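Local coordinates for protein beta-porphyranase A (Bacteroides plebeius, PDB 4AW7) that cleaves the sulfated red-seaweed polysaccharide porphyran at beta-1,4 linkages between D-galactose and L-galactose-6-sulfate, releasing mostly disaccharides, at residues A[143-148]-A[227-232]; A[147-152]-A[194-199]; A[426-429]-A[433-436]; A[521-526]-A[530-535]; A[567-572]-A[579-584]. One frame throughout, in Å; residues are numbered along the deposited sequence. Where two conformers were deposited one is given.

Contact 1 (A[143-148]-A[227-232]); sequences PLNEPF and SVHLYD. With GLA (alpha-D-galactopyranose), chain B; GAL (beta-D-galactopyranose), chain D.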
# COMPACT_ATOMS: atom_id res chain seq x y z
N PRO A 143 -4.26 -16.71 -0.79
CA PRO A 143 -5.28 -17.76 -0.76
C PRO A 143 -6.75 -17.40 -0.57
O PRO A 143 -7.59 -17.98 -1.21
CB PRO A 143 -4.75 -18.65 0.36
CG PRO A 143 -3.28 -18.65 0.16
CD PRO A 143 -2.96 -17.27 -0.36
N LEU A 144 -7.07 -16.52 0.39
CA LEU A 144 -8.46 -16.13 0.63
C LEU A 144 -8.59 -14.63 0.80
O LEU A 144 -7.93 -14.05 1.65
CB LEU A 144 -8.99 -16.82 1.89
CG LEU A 144 -9.00 -18.34 1.96
CD1 LEU A 144 -9.33 -18.81 3.37
CD2 LEU A 144 -10.05 -18.90 0.94
N ASN A 145 -9.45 -14.03 0.02
CA ASN A 145 -9.71 -12.61 0.11
C ASN A 145 -10.58 -12.29 1.32
O ASN A 145 -11.59 -12.97 1.54
CB ASN A 145 -10.43 -12.16 -1.13
CG ASN A 145 -10.65 -10.66 -1.15
OD1 ASN A 145 -9.70 -9.88 -1.00
ND2 ASN A 145 -11.91 -10.23 -1.33
N GLU A 146 -10.21 -11.24 2.06
CA GLU A 146 -10.96 -10.75 3.23
C GLU A 146 -11.65 -11.86 4.04
O GLU A 146 -12.86 -11.87 4.25
CB GLU A 146 -11.91 -9.66 2.82
CG GLU A 146 -11.15 -8.52 2.13
CD GLU A 146 -11.97 -7.32 1.90
OE1 GLU A 146 -13.20 -7.38 2.04
OE2 GLU A 146 -11.37 -6.28 1.54
N PRO A 147 -10.82 -12.79 4.55
CA PRO A 147 -11.43 -13.99 5.10
C PRO A 147 -12.15 -13.79 6.42
O PRO A 147 -13.21 -14.37 6.62
CB PRO A 147 -10.23 -14.94 5.29
CG PRO A 147 -9.02 -14.02 5.42
CD PRO A 147 -9.35 -12.88 4.50
N PHE A 148 -11.53 -13.05 7.34
CA PHE A 148 -12.03 -13.03 8.70
C PHE A 148 -13.38 -12.32 8.82
O PHE A 148 -14.20 -12.69 9.67
CB PHE A 148 -11.03 -12.35 9.63
CG PHE A 148 -9.67 -13.00 9.75
CD1 PHE A 148 -9.48 -14.35 9.48
CD2 PHE A 148 -8.57 -12.27 10.12
CE1 PHE A 148 -8.27 -14.92 9.63
CE2 PHE A 148 -7.34 -12.82 10.25
CZ PHE A 148 -7.16 -14.16 10.01
N SER A 227 -0.35 -8.96 3.43
CA SER A 227 -1.22 -8.17 2.59
C SER A 227 -2.42 -7.60 3.33
O SER A 227 -3.03 -8.27 4.16
CB SER A 227 -1.67 -8.97 1.37
OG SER A 227 -2.49 -10.07 1.69
N VAL A 228 -2.74 -6.36 2.98
CA VAL A 228 -3.84 -5.61 3.52
C VAL A 228 -4.48 -4.79 2.41
O VAL A 228 -3.87 -4.50 1.39
CB VAL A 228 -3.43 -4.72 4.68
CG1 VAL A 228 -2.67 -5.48 5.81
CG2 VAL A 228 -2.69 -3.59 4.21
N HIS A 229 -5.73 -4.40 2.65
CA HIS A 229 -6.48 -3.49 1.80
C HIS A 229 -6.60 -2.15 2.50
O HIS A 229 -6.85 -2.11 3.72
CB HIS A 229 -7.87 -4.05 1.55
CG HIS A 229 -7.85 -5.35 0.81
ND1 HIS A 229 -8.95 -6.16 0.67
CD2 HIS A 229 -6.82 -5.97 0.18
CE1 HIS A 229 -8.59 -7.21 -0.06
NE2 HIS A 229 -7.31 -7.12 -0.36
N LEU A 230 -6.37 -1.07 1.76
CA LEU A 230 -6.40 0.29 2.30
C LEU A 230 -7.44 1.13 1.60
O LEU A 230 -7.29 1.45 0.41
CB LEU A 230 -5.03 0.96 2.17
CG LEU A 230 -3.89 0.33 2.98
CD1 LEU A 230 -2.58 1.02 2.59
CD2 LEU A 230 -4.15 0.38 4.50
N TYR A 231 -8.47 1.52 2.35
CA TYR A 231 -9.57 2.30 1.81
C TYR A 231 -9.87 3.54 2.65
O TYR A 231 -9.86 3.49 3.89
CB TYR A 231 -10.85 1.45 1.75
CG TYR A 231 -10.83 0.50 0.56
CD1 TYR A 231 -11.16 0.98 -0.71
CD2 TYR A 231 -10.51 -0.82 0.69
CE1 TYR A 231 -11.14 0.15 -1.80
CE2 TYR A 231 -10.49 -1.67 -0.42
CZ TYR A 231 -10.84 -1.16 -1.65
OH TYR A 231 -10.85 -1.99 -2.76
N ASP A 232 -10.21 4.61 1.95
CA ASP A 232 -10.84 5.78 2.52
C ASP A 232 -12.34 5.67 2.35
O ASP A 232 -12.80 5.24 1.30
CB ASP A 232 -10.36 7.03 1.78
CG ASP A 232 -9.00 7.47 2.15
OD1 ASP A 232 -8.48 7.06 3.19
OD2 ASP A 232 -8.41 8.24 1.38
C1 GLA B . -12.86 -5.33 -0.49
C2 GLA B . -13.28 -6.43 -1.49
C3 GLA B . -13.65 -5.83 -2.84
C4 GLA B . -14.55 -4.62 -2.70
C5 GLA B . -13.89 -3.61 -1.75
C6 GLA B . -14.66 -2.23 -1.83
O1 GLA B . -11.60 -4.84 -0.61
O2 GLA B . -12.22 -7.43 -1.60
O3 GLA B . -14.38 -6.73 -3.62
O4 GLA B . -15.84 -5.03 -2.20
O5 GLA B . -13.83 -4.30 -0.42
O6 GLA B . -13.99 -1.40 -2.88
C1 GAL D . -12.86 -5.33 -0.49
C2 GAL D . -13.28 -6.43 -1.49
C3 GAL D . -13.65 -5.83 -2.84
C4 GAL D . -14.55 -4.62 -2.70
C5 GAL D . -13.89 -3.61 -1.75
C6 GAL D . -14.66 -2.23 -1.83
O1 GAL D . -12.57 -6.00 0.81
O2 GAL D . -12.22 -7.43 -1.60
O3 GAL D . -14.38 -6.73 -3.62
O4 GAL D . -15.84 -5.03 -2.20
O5 GAL D . -13.83 -4.30 -0.42
O6 GAL D . -13.99 -1.40 -2.88
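Glu146 and His229 meet at the C-terminal mouth of the (beta/alpha)8 barrel. Glu146 belongs to the Asn-Glu-Pro loop after strand 136-142, and His229 lies on strand 225-233. An Asn-Glu pair at the end of the fourth barrel strand, here 136-142, is a hallmark of clan GH-A glycosidases, consistent with Glu146 as proton donor and Glu272 as nucleophile.

Two hydrogen bonds are made here, the first by one of the two conformers of Glu146. His229 ND1 donates to Glu146 OE2 over 2.6 Å with an N-H...O angle of 159°. The oxygen sits at the edge of the imidazole, in its plane, and offers its anti lone pair. The carboxylate is turned 45° from the ring. The second bond is almost straight, at 170°: Asn145 ND2 donates to galactose O2 at 2.8 Å.

Among close contacts, Asn145 OD1 lies 3.0 Å from His229 CE1, also in the ring plane; the same oxygen accepts from Arg69. A leucine in place of His229 would probably leave Glu146 OE2 without its N-H donor and set the carboxylate free to turn.

The sugar is modelled as two anomers. The very short approach of the beta O1 to Glu146 is doubtful as a bond. Tyr231, with Ile276 and Phe317, forms the subsite -1 pocket that contributes to tolerance of methyl-galactose. Tyr231 OH, hydrogen-bonded to Glu272, lies 3.2 Å from galactose O6.

Contact 2 (A[147-152]-A[194-199]); sequences PFVHAN and AAAYPA. With K (potassium ion), chain F.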
# COMPACT_ATOMS: atom_id res chain seq x y z
N PRO A 147 -10.82 -12.79 4.55
CA PRO A 147 -11.43 -13.99 5.10
C PRO A 147 -12.15 -13.79 6.42
O PRO A 147 -13.21 -14.37 6.62
CB PRO A 147 -10.23 -14.94 5.29
CG PRO A 147 -9.02 -14.02 5.42
CD PRO A 147 -9.35 -12.88 4.50
N PHE A 148 -11.53 -13.05 7.34
CA PHE A 148 -12.03 -13.03 8.70
C PHE A 148 -13.38 -12.32 8.82
O PHE A 148 -14.20 -12.69 9.67
CB PHE A 148 -11.03 -12.35 9.63
CG PHE A 148 -9.67 -13.00 9.75
CD1 PHE A 148 -9.48 -14.35 9.48
CD2 PHE A 148 -8.57 -12.27 10.12
CE1 PHE A 148 -8.27 -14.92 9.63
CE2 PHE A 148 -7.34 -12.82 10.25
CZ PHE A 148 -7.16 -14.16 10.01
N VAL A 149 -13.67 -11.35 7.95
CA VAL A 149 -14.97 -10.69 8.03
C VAL A 149 -16.08 -11.66 7.63
O VAL A 149 -17.24 -11.40 7.93
CB VAL A 149 -14.99 -9.38 7.27
CG1 VAL A 149 -14.00 -8.31 7.93
CG2 VAL A 149 -14.82 -9.62 5.81
N HIS A 150 -15.75 -12.77 6.97
CA HIS A 150 -16.69 -13.82 6.59
C HIS A 150 -16.76 -15.01 7.56
O HIS A 150 -17.51 -15.94 7.29
CB HIS A 150 -16.39 -14.33 5.16
CG HIS A 150 -16.67 -13.30 4.14
ND1 HIS A 150 -17.93 -13.11 3.64
CD2 HIS A 150 -15.90 -12.33 3.61
CE1 HIS A 150 -17.91 -12.09 2.79
NE2 HIS A 150 -16.70 -11.58 2.77
N ALA A 151 -16.03 -14.96 8.66
CA ALA A 151 -15.92 -16.11 9.55
C ALA A 151 -17.21 -16.51 10.23
O ALA A 151 -17.29 -17.60 10.79
CB ALA A 151 -14.83 -15.88 10.59
N ASN A 152 -18.19 -15.63 10.22
CA ASN A 152 -19.51 -15.88 10.82
C ASN A 152 -20.59 -16.03 9.78
O ASN A 152 -21.77 -16.03 10.13
CB ASN A 152 -19.84 -14.81 11.85
CG ASN A 152 -18.72 -14.62 12.81
OD1 ASN A 152 -18.24 -15.62 13.37
ND2 ASN A 152 -18.16 -13.40 12.89
N ALA A 194 -4.97 -10.68 3.15
CA ALA A 194 -5.87 -9.87 2.35
C ALA A 194 -6.84 -9.14 3.26
O ALA A 194 -8.06 -9.14 3.04
CB ALA A 194 -6.62 -10.71 1.27
N ALA A 195 -6.29 -8.45 4.26
CA ALA A 195 -7.09 -7.90 5.37
C ALA A 195 -8.00 -6.77 4.90
O ALA A 195 -7.54 -5.73 4.40
CB ALA A 195 -6.15 -7.40 6.41
N ALA A 196 -9.29 -6.94 5.14
CA ALA A 196 -10.29 -5.93 4.76
C ALA A 196 -10.43 -4.80 5.68
O ALA A 196 -10.90 -3.73 5.30
CB ALA A 196 -11.68 -6.59 4.73
N TYR A 197 -10.10 -5.01 6.92
CA TYR A 197 -10.55 -4.06 8.02
C TYR A 197 -9.38 -3.96 8.99
O TYR A 197 -9.37 -4.63 10.03
CB TYR A 197 -11.85 -4.52 8.74
CG TYR A 197 -12.28 -3.72 9.96
CD1 TYR A 197 -12.70 -2.39 9.82
CD2 TYR A 197 -12.32 -4.29 11.25
CE1 TYR A 197 -13.14 -1.65 10.91
CE2 TYR A 197 -12.76 -3.54 12.36
CZ TYR A 197 -13.16 -2.23 12.18
OH TYR A 197 -13.57 -1.45 13.27
N PRO A 198 -8.35 -3.16 8.69
CA PRO A 198 -7.09 -3.22 9.46
C PRO A 198 -7.16 -2.34 10.72
O PRO A 198 -6.30 -1.46 10.95
CB PRO A 198 -6.08 -2.73 8.44
CG PRO A 198 -6.82 -1.76 7.61
CD PRO A 198 -8.19 -2.39 7.44
N ALA A 199 -8.19 -2.57 11.52
CA ALA A 199 -8.48 -1.80 12.73
C ALA A 199 -7.71 -2.37 13.91
O ALA A 199 -8.29 -2.86 14.90
CB ALA A 199 -10.00 -1.74 12.98
K K F . -8.72 -7.47 8.99
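Pro147 and Val149 run past Ala194 and Ala196, with a CA-CA distance of 7.4 Å for both pairs, Pro147-Ala194 and Val149-Ala196. The first segment lies in the loop after strand 136-142 of the (beta/alpha)8 barrel; the second is the end of the neighbouring parallel strand 189-195 and the loop after it. A short 3-10 turn spans 148-150, and His150 N bonds back to Pro147 O.

The Val149 contacts are apolar and light. Val149 reaches over with one methyl: CG1 lies 4.3 Å from Ala196 CB and 4.4 Å from Tyr197 CB. Deeper in, Pro147 CD rests 4.2 Å from Ala194 O, a backbone carbonyl.

Tyr197 meets Val149 with its CB alone. Its CG is anti to the backbone N (chi1 173°), which carries the ring away from the valine. There Ala199 CB sits over one ring face, offset toward the rim, and the hydroxyl bonds to Asp202.

The carbonyl of Tyr197 binds a potassium ion together with the hydroxyls of Tyr193 and Tyr207. Pro198 is the centre of an inverse gamma turn, in which Ala199 N makes a weak bond to Tyr197 O. That same carbonyl oxygen, Tyr197 O, lies 3.1 Å from the potassium.

Contact 3 (A[426-429]-A[433-436]); sequences LYVN and GIEY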
# COMPACT_ATOMS: atom_id res chain seq x y z
N LEU A 426 -4.13 16.94 -11.45
CA LEU A 426 -5.33 16.14 -11.32
C LEU A 426 -6.04 16.54 -10.03
O LEU A 426 -5.56 16.28 -8.92
CB LEU A 426 -5.01 14.65 -11.33
CG LEU A 426 -6.20 13.70 -11.52
CD1 LEU A 426 -5.67 12.30 -11.78
CD2 LEU A 426 -7.20 13.74 -10.36
N TYR A 427 -7.17 17.22 -10.18
CA TYR A 427 -7.96 17.69 -9.06
C TYR A 427 -9.28 16.93 -9.05
O TYR A 427 -9.97 16.90 -10.04
CB TYR A 427 -8.22 19.21 -9.17
CG TYR A 427 -9.22 19.72 -8.15
CD1 TYR A 427 -9.12 19.37 -6.82
CD2 TYR A 427 -10.27 20.57 -8.50
CE1 TYR A 427 -10.01 19.81 -5.86
CE2 TYR A 427 -11.17 21.03 -7.51
CZ TYR A 427 -11.04 20.62 -6.21
OH TYR A 427 -11.94 21.10 -5.26
N VAL A 428 -9.57 16.29 -7.93
CA VAL A 428 -10.82 15.55 -7.74
C VAL A 428 -11.72 16.39 -6.85
O VAL A 428 -11.46 16.60 -5.69
CB VAL A 428 -10.61 14.16 -7.12
CG1 VAL A 428 -11.93 13.40 -7.03
CG2 VAL A 428 -9.59 13.35 -7.92
N ASN A 429 -12.81 16.88 -7.43
CA ASN A 429 -13.83 17.61 -6.66
C ASN A 429 -15.02 16.69 -6.45
O ASN A 429 -15.47 16.03 -7.40
CB ASN A 429 -14.21 18.86 -7.43
CG ASN A 429 -15.27 19.66 -6.71
OD1 ASN A 429 -16.46 19.42 -6.92
ND2 ASN A 429 -14.86 20.52 -5.78
N GLY A 433 -16.30 16.14 -10.17
CA GLY A 433 -15.48 15.09 -10.77
C GLY A 433 -14.06 15.52 -10.95
O GLY A 433 -13.52 16.34 -10.21
N ILE A 434 -13.41 14.90 -11.92
CA ILE A 434 -11.98 15.12 -12.16
C ILE A 434 -11.74 16.26 -13.11
O ILE A 434 -12.33 16.31 -14.19
CB ILE A 434 -11.31 13.82 -12.69
CG1 ILE A 434 -11.32 12.78 -11.56
CG2 ILE A 434 -9.89 14.11 -13.19
CD1 ILE A 434 -10.91 11.37 -12.02
N GLU A 435 -10.84 17.16 -12.72
CA GLU A 435 -10.30 18.20 -13.62
C GLU A 435 -8.82 17.91 -13.82
O GLU A 435 -8.02 18.02 -12.87
CB GLU A 435 -10.49 19.62 -13.04
CG GLU A 435 -10.00 20.76 -13.94
CD GLU A 435 -10.86 20.95 -15.18
OE1 GLU A 435 -12.02 20.45 -15.21
OE2 GLU A 435 -10.38 21.62 -16.13
N TYR A 436 -8.47 17.48 -15.03
CA TYR A 436 -7.10 17.16 -15.39
C TYR A 436 -6.61 18.15 -16.41
O TYR A 436 -7.24 18.34 -17.46
CB TYR A 436 -7.00 15.73 -15.97
CG TYR A 436 -5.56 15.38 -16.27
CD1 TYR A 436 -4.71 14.99 -15.26
CD2 TYR A 436 -5.04 15.52 -17.54
CE1 TYR A 436 -3.41 14.74 -15.51
CE2 TYR A 436 -3.72 15.25 -17.81
CZ TYR A 436 -2.89 14.86 -16.77
OH TYR A 436 -1.56 14.61 -16.96
O HOH W 1 -12.47 18.77 -10.28
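Leu426 and Ile434 meet diagonally on one face of the paired strands. Leu426 CD2 touches Ile434 CG2 at 3.9 Å, and the two side chains pass at a slant. Val428 lies side by side with Ile434 and points the same way; its CG2 is 4.1 Å from Ile434 CG1. Ile434 therefore uses a different branch for each neighbour. With CG1 anti to its carbonyl carbon (chi1 -68°), the CG2 methyl is left to face the leucine. Tyr436 comes to Leu426 edge-on. Its CD1 lies 4.0 Å from Leu426 CB, which sits in the plane of the ring. Tyr360 of helix 359-365 meets the Tyr436 ring, and Val294 of helix 293-305 touches Leu426, Val428 and Ile434. This face is thus packed against helices.

The two strands, 421-429 and 433-441, form an antiparallel beta hairpin in the beta-sandwich region. Tyr427 pairs with Glu435, and Asn429 with Gly433, each through two backbone hydrogen bonds. A water donates to both Tyr427 O and Gly433 O. Gly433 has a positive phi (87°), and a CB there would press on the preceding carbonyl.

The other face carries Tyr427, Asn429 and Glu435. The Tyr427 ring reaches forward along its own strand to Asn429, whose ND2 donates to Tyr427 OH at 3.0 Å, almost straight, with the hydroxyl in the amide plane. Asn429 N lies over the centre of this ring. Asn429 OD1 accepts from Ala432 N in the turn.

Contact 4 (A[521-526]-A[530-535]); sequences PVVKIN and VSVPDN. With CA (calcium ion), chain C.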
# COMPACT_ATOMS: atom_id res chain seq x y z
N PRO A 521 3.64 13.63 23.71
CA PRO A 521 4.53 13.17 24.75
C PRO A 521 5.83 13.98 24.75
O PRO A 521 6.14 14.67 23.77
CB PRO A 521 4.85 11.73 24.33
CG PRO A 521 4.76 11.76 22.83
CD PRO A 521 3.61 12.71 22.55
N VAL A 522 6.55 13.90 25.86
CA VAL A 522 7.94 14.28 25.85
C VAL A 522 8.68 13.14 25.15
O VAL A 522 8.51 11.96 25.49
CB VAL A 522 8.46 14.52 27.27
CG1 VAL A 522 10.00 14.68 27.25
CG2 VAL A 522 7.75 15.73 27.94
N VAL A 523 9.56 13.51 24.20
CA VAL A 523 10.34 12.53 23.44
C VAL A 523 11.83 12.87 23.59
O VAL A 523 12.22 14.01 23.31
CB VAL A 523 9.97 12.53 21.94
CG1 VAL A 523 10.88 11.62 21.10
CG2 VAL A 523 8.51 12.16 21.73
N LYS A 524 12.61 11.87 23.99
CA LYS A 524 14.05 12.04 24.13
C LYS A 524 14.78 11.03 23.24
O LYS A 524 14.47 9.83 23.23
CB LYS A 524 14.47 11.85 25.59
CG LYS A 524 13.89 12.90 26.53
CD LYS A 524 14.36 12.76 27.99
CE LYS A 524 13.70 13.83 28.83
NZ LYS A 524 14.39 13.95 30.15
N ILE A 525 15.77 11.55 22.50
CA ILE A 525 16.61 10.73 21.64
C ILE A 525 17.96 10.66 22.38
O ILE A 525 18.64 11.69 22.52
CB ILE A 525 16.81 11.36 20.24
CG1 ILE A 525 15.46 11.71 19.58
CG2 ILE A 525 17.65 10.47 19.36
CD1 ILE A 525 14.48 10.55 19.36
N ASN A 526 18.33 9.48 22.86
CA ASN A 526 19.56 9.36 23.67
C ASN A 526 19.63 10.44 24.74
O ASN A 526 20.70 11.03 24.98
CB ASN A 526 20.78 9.39 22.75
CG ASN A 526 20.76 8.23 21.76
OD1 ASN A 526 20.45 7.09 22.15
ND2 ASN A 526 21.10 8.50 20.50
N VAL A 530 13.45 16.42 22.22
CA VAL A 530 13.20 17.02 20.93
C VAL A 530 11.73 17.45 20.82
O VAL A 530 10.88 16.90 21.48
CB VAL A 530 13.58 16.07 19.79
CG1 VAL A 530 15.06 15.70 19.87
CG2 VAL A 530 12.73 14.79 19.80
N SER A 531 11.50 18.46 20.00
CA SER A 531 10.17 19.00 19.70
C SER A 531 9.26 17.96 18.99
O SER A 531 9.71 17.30 18.06
CB SER A 531 10.39 20.22 18.79
OG SER A 531 9.22 20.96 18.55
N VAL A 532 8.04 17.78 19.48
CA VAL A 532 7.03 16.93 18.82
C VAL A 532 6.11 17.84 17.99
O VAL A 532 5.48 18.75 18.51
CB VAL A 532 6.20 16.05 19.81
CG1 VAL A 532 5.10 15.31 19.08
CG2 VAL A 532 7.10 15.10 20.62
N PRO A 533 5.99 17.60 16.69
CA PRO A 533 5.09 18.42 15.89
C PRO A 533 3.61 18.33 16.30
O PRO A 533 3.15 17.30 16.81
CB PRO A 533 5.27 17.85 14.47
CG PRO A 533 6.53 17.12 14.50
CD PRO A 533 6.70 16.59 15.89
N ASP A 534 2.90 19.39 16.01
CA ASP A 534 1.44 19.43 16.17
C ASP A 534 0.70 18.75 15.05
O ASP A 534 -0.40 18.29 15.27
CB ASP A 534 0.94 20.89 16.31
CG ASP A 534 1.61 21.63 17.47
OD1 ASP A 534 1.63 21.06 18.56
OD2 ASP A 534 2.12 22.76 17.27
N ASN A 535 1.33 18.64 13.90
CA ASN A 535 0.74 18.17 12.65
C ASN A 535 1.33 16.82 12.28
O ASN A 535 2.45 16.47 12.65
CB ASN A 535 1.05 19.20 11.55
CG ASN A 535 0.23 18.99 10.29
OD1 ASN A 535 -0.80 18.29 10.31
ND2 ASN A 535 0.64 19.63 9.21
CA CA C . -2.40 17.09 8.97
O HOH W 2 9.71 16.51 23.83
O HOH W 3 -4.42 17.82 7.78
O HOH W 4 -3.50 18.98 10.23
O HOH W 5 -2.80 16.39 11.25
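Val523 and Val532 touch methyl to methyl. Their CG2 atoms are 3.4 Å apart, tighter than usual for carbon, and the side chains cross at about a right angle. The same Val532 methyl, CG2, also lies 3.3 Å from Pro521 O. Val530 fits between two neighbours: its CG2 meets Val523 CG1 at 3.9 Å, and its CG1 meets Ile525 CG1 at 4.0 Å. With chi1 at -60°, Val530 holds CG2 between its own backbone N and carbonyl carbon, and this turns the methyl toward Val523.

One direct backbone bond joins the segments. Val530 N donates to Val523 O at 2.9 Å. The return link runs through a water, which accepts from Val523 N and donates to Val530 O.

Strands 522-525 and 528-530 form a hairpin at the edge of a four-stranded antiparallel sheet in the C-terminal beta-sandwich. Strand 563-570 flanks 522-525 on the other side. The second sheet backs the valines: Leu507 touches Val523, while Val553 and Phe555 touch Val530.

After Val530 the chain leaves the sheet, and Val532 makes its contacts from the loop. Lys520 bonds to Val532 O and forms a salt bridge with Asp534. The next residue, Asn535, binds a calcium ion through OD1 at 2.4 Å. Three waters, Asp381 and the carbonyl oxygens of Trp536 and Gly538 also coordinate this ion.

Contact 5 (A[567-572]-A[579-584]); sequences VDITFS and SSMILQ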
# COMPACT_ATOMS: atom_id res chain seq x y z
N VAL A 567 15.19 5.59 22.49
CA VAL A 567 14.18 6.61 22.46
C VAL A 567 13.31 6.41 23.70
O VAL A 567 12.86 5.31 23.94
CB VAL A 567 13.35 6.54 21.18
CG1 VAL A 567 12.31 7.62 21.26
CG2 VAL A 567 14.25 6.71 19.97
N ASP A 568 13.09 7.48 24.46
CA ASP A 568 12.26 7.43 25.67
C ASP A 568 11.14 8.40 25.48
O ASP A 568 11.38 9.54 25.09
CB ASP A 568 13.12 7.71 26.90
CG ASP A 568 14.14 6.64 27.08
OD1 ASP A 568 13.83 5.58 27.62
OD2 ASP A 568 15.29 6.79 26.58
N ILE A 569 9.90 7.98 25.76
CA ILE A 569 8.78 8.90 25.59
C ILE A 569 7.86 8.84 26.83
O ILE A 569 7.69 7.77 27.41
CB ILE A 569 8.00 8.70 24.25
CG1 ILE A 569 7.22 7.41 24.26
CG2 ILE A 569 8.94 8.73 23.07
CD1 ILE A 569 6.35 7.27 22.98
N THR A 570 7.30 9.98 27.17
CA THR A 570 6.43 10.06 28.35
C THR A 570 5.19 10.88 28.00
O THR A 570 5.28 12.03 27.59
CB THR A 570 7.17 10.62 29.60
OG1 THR A 570 8.39 9.91 29.79
CG2 THR A 570 6.26 10.44 30.84
N PHE A 571 4.02 10.28 28.21
CA PHE A 571 2.75 10.95 28.08
C PHE A 571 2.30 11.40 29.47
O PHE A 571 2.51 10.68 30.44
CB PHE A 571 1.68 10.02 27.47
CG PHE A 571 2.01 9.54 26.08
CD1 PHE A 571 2.89 8.49 25.87
CD2 PHE A 571 1.46 10.19 24.99
CE1 PHE A 571 3.20 8.05 24.59
CE2 PHE A 571 1.78 9.73 23.67
CZ PHE A 571 2.64 8.70 23.51
N SER A 572 1.60 12.51 29.49
CA SER A 572 1.11 13.06 30.77
C SER A 572 -0.16 12.38 31.27
O SER A 572 -0.55 12.54 32.46
CB SER A 572 0.88 14.54 30.60
OG SER A 572 -0.09 14.83 29.64
N SER A 579 1.97 1.67 19.54
CA SER A 579 1.94 0.44 18.74
C SER A 579 3.30 0.09 18.13
O SER A 579 3.70 -1.06 18.18
CB SER A 579 0.85 0.54 17.67
OG SER A 579 1.05 1.70 16.87
N SER A 580 3.99 1.11 17.62
CA SER A 580 5.32 0.87 17.04
C SER A 580 6.14 2.14 17.12
O SER A 580 5.62 3.27 17.09
CB SER A 580 5.24 0.36 15.59
OG SER A 580 4.59 1.27 14.71
N MET A 581 7.46 1.92 17.17
CA MET A 581 8.48 2.97 17.18
C MET A 581 9.55 2.55 16.20
O MET A 581 10.18 1.53 16.37
CB MET A 581 9.05 3.14 18.59
CG MET A 581 8.04 3.65 19.61
SD MET A 581 7.76 5.42 19.52
CE MET A 581 9.15 5.99 20.50
N ILE A 582 9.74 3.39 15.18
CA ILE A 582 10.68 3.09 14.09
C ILE A 582 11.53 4.34 13.87
O ILE A 582 10.99 5.44 13.77
CB ILE A 582 9.92 2.72 12.80
CG1 ILE A 582 9.11 1.44 13.01
CG2 ILE A 582 10.90 2.55 11.60
CD1 ILE A 582 8.07 1.15 11.95
N LEU A 583 12.86 4.17 13.79
CA LEU A 583 13.72 5.30 13.45
C LEU A 583 14.01 5.28 11.95
O LEU A 583 14.38 4.25 11.40
CB LEU A 583 15.05 5.27 14.22
CG LEU A 583 14.96 5.62 15.69
CD1 LEU A 583 16.30 5.41 16.37
CD2 LEU A 583 14.51 7.07 15.86
N GLN A 584 13.85 6.43 11.31
CA GLN A 584 14.19 6.59 9.89
C GLN A 584 15.44 7.47 9.82
O GLN A 584 15.46 8.53 10.43
CB GLN A 584 13.06 7.22 9.10
CG GLN A 584 13.57 7.62 7.73
CD GLN A 584 12.51 8.10 6.80
OE1 GLN A 584 11.67 7.30 6.39
NE2 GLN A 584 12.56 9.41 6.40
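Met581 reaches Val567 and Ile569 through a doubly bent side chain. Its chi2 (-79°) and chi3 (-83°) both turn, and this brings the CE methyl round to the other strand. The first torsion of Ile569 holds CG1 between the backbone N and the carbonyl carbon and places CG2 beside the N. Both its CG2 and its CD1 then face the methionine.

The methionine methyl is the centre of the contact. CE lies 3.6 Å from Val567 CG1, 3.8 Å from Ile569 CG2 and 4.0 Å from Ile569 CD1. Ile569 and Met581 meet tip to tip, whereas Val567 and Met581 pass at a slant. The other valine methyl, Val567 CG2, meets Leu583 CD2 end-on at 4.1 Å.

This is packing between the two sheets of a beta-sandwich. The axes of strands 567-570 and 579-584 pass 10.0 Å apart at 136°, too far for backbone pairing. Each strand bonds to others in its own sheet: Val567 and Ile569 pair with strand 491-498, and strand 577-589 lies next to 503-514. Along that border Ser579 and Ser580 both face Ser510 in a classic beta bulge. Phe493 and Leu507 also touch Met581, and Phe495 touches Val567.

All four contacting residues are buried and meet only through methyl groups and a thioether. The sheets are probably held here by burial of apolar surface and close van der Waals fit, with no directional bond between these side chains.

Overall arrangement
Contacts 1 and 2 belong to the barrel, with centres about 6 Å apart. They share Pro147 and Phe148, and their strands 189-195 and 225-233 are neighbours: His229 N lies 2.8 Å from Ala195 O. Contact 1 touches the galactose, and contact 2 lies beside it, with the Ala196 side chain about 4 Å from the sugar. Contacts 4 and 5 share the C-terminal sandwich, their centres about 9 Å apart. Strands 522-525 and 563-570 pair there, with Lys524 N 2.9 Å from Asp568 O. Contact 3 stands apart in the other beta domain, its centre about 28 Å from that of contact 1 and about 37 Å from that of contact 4.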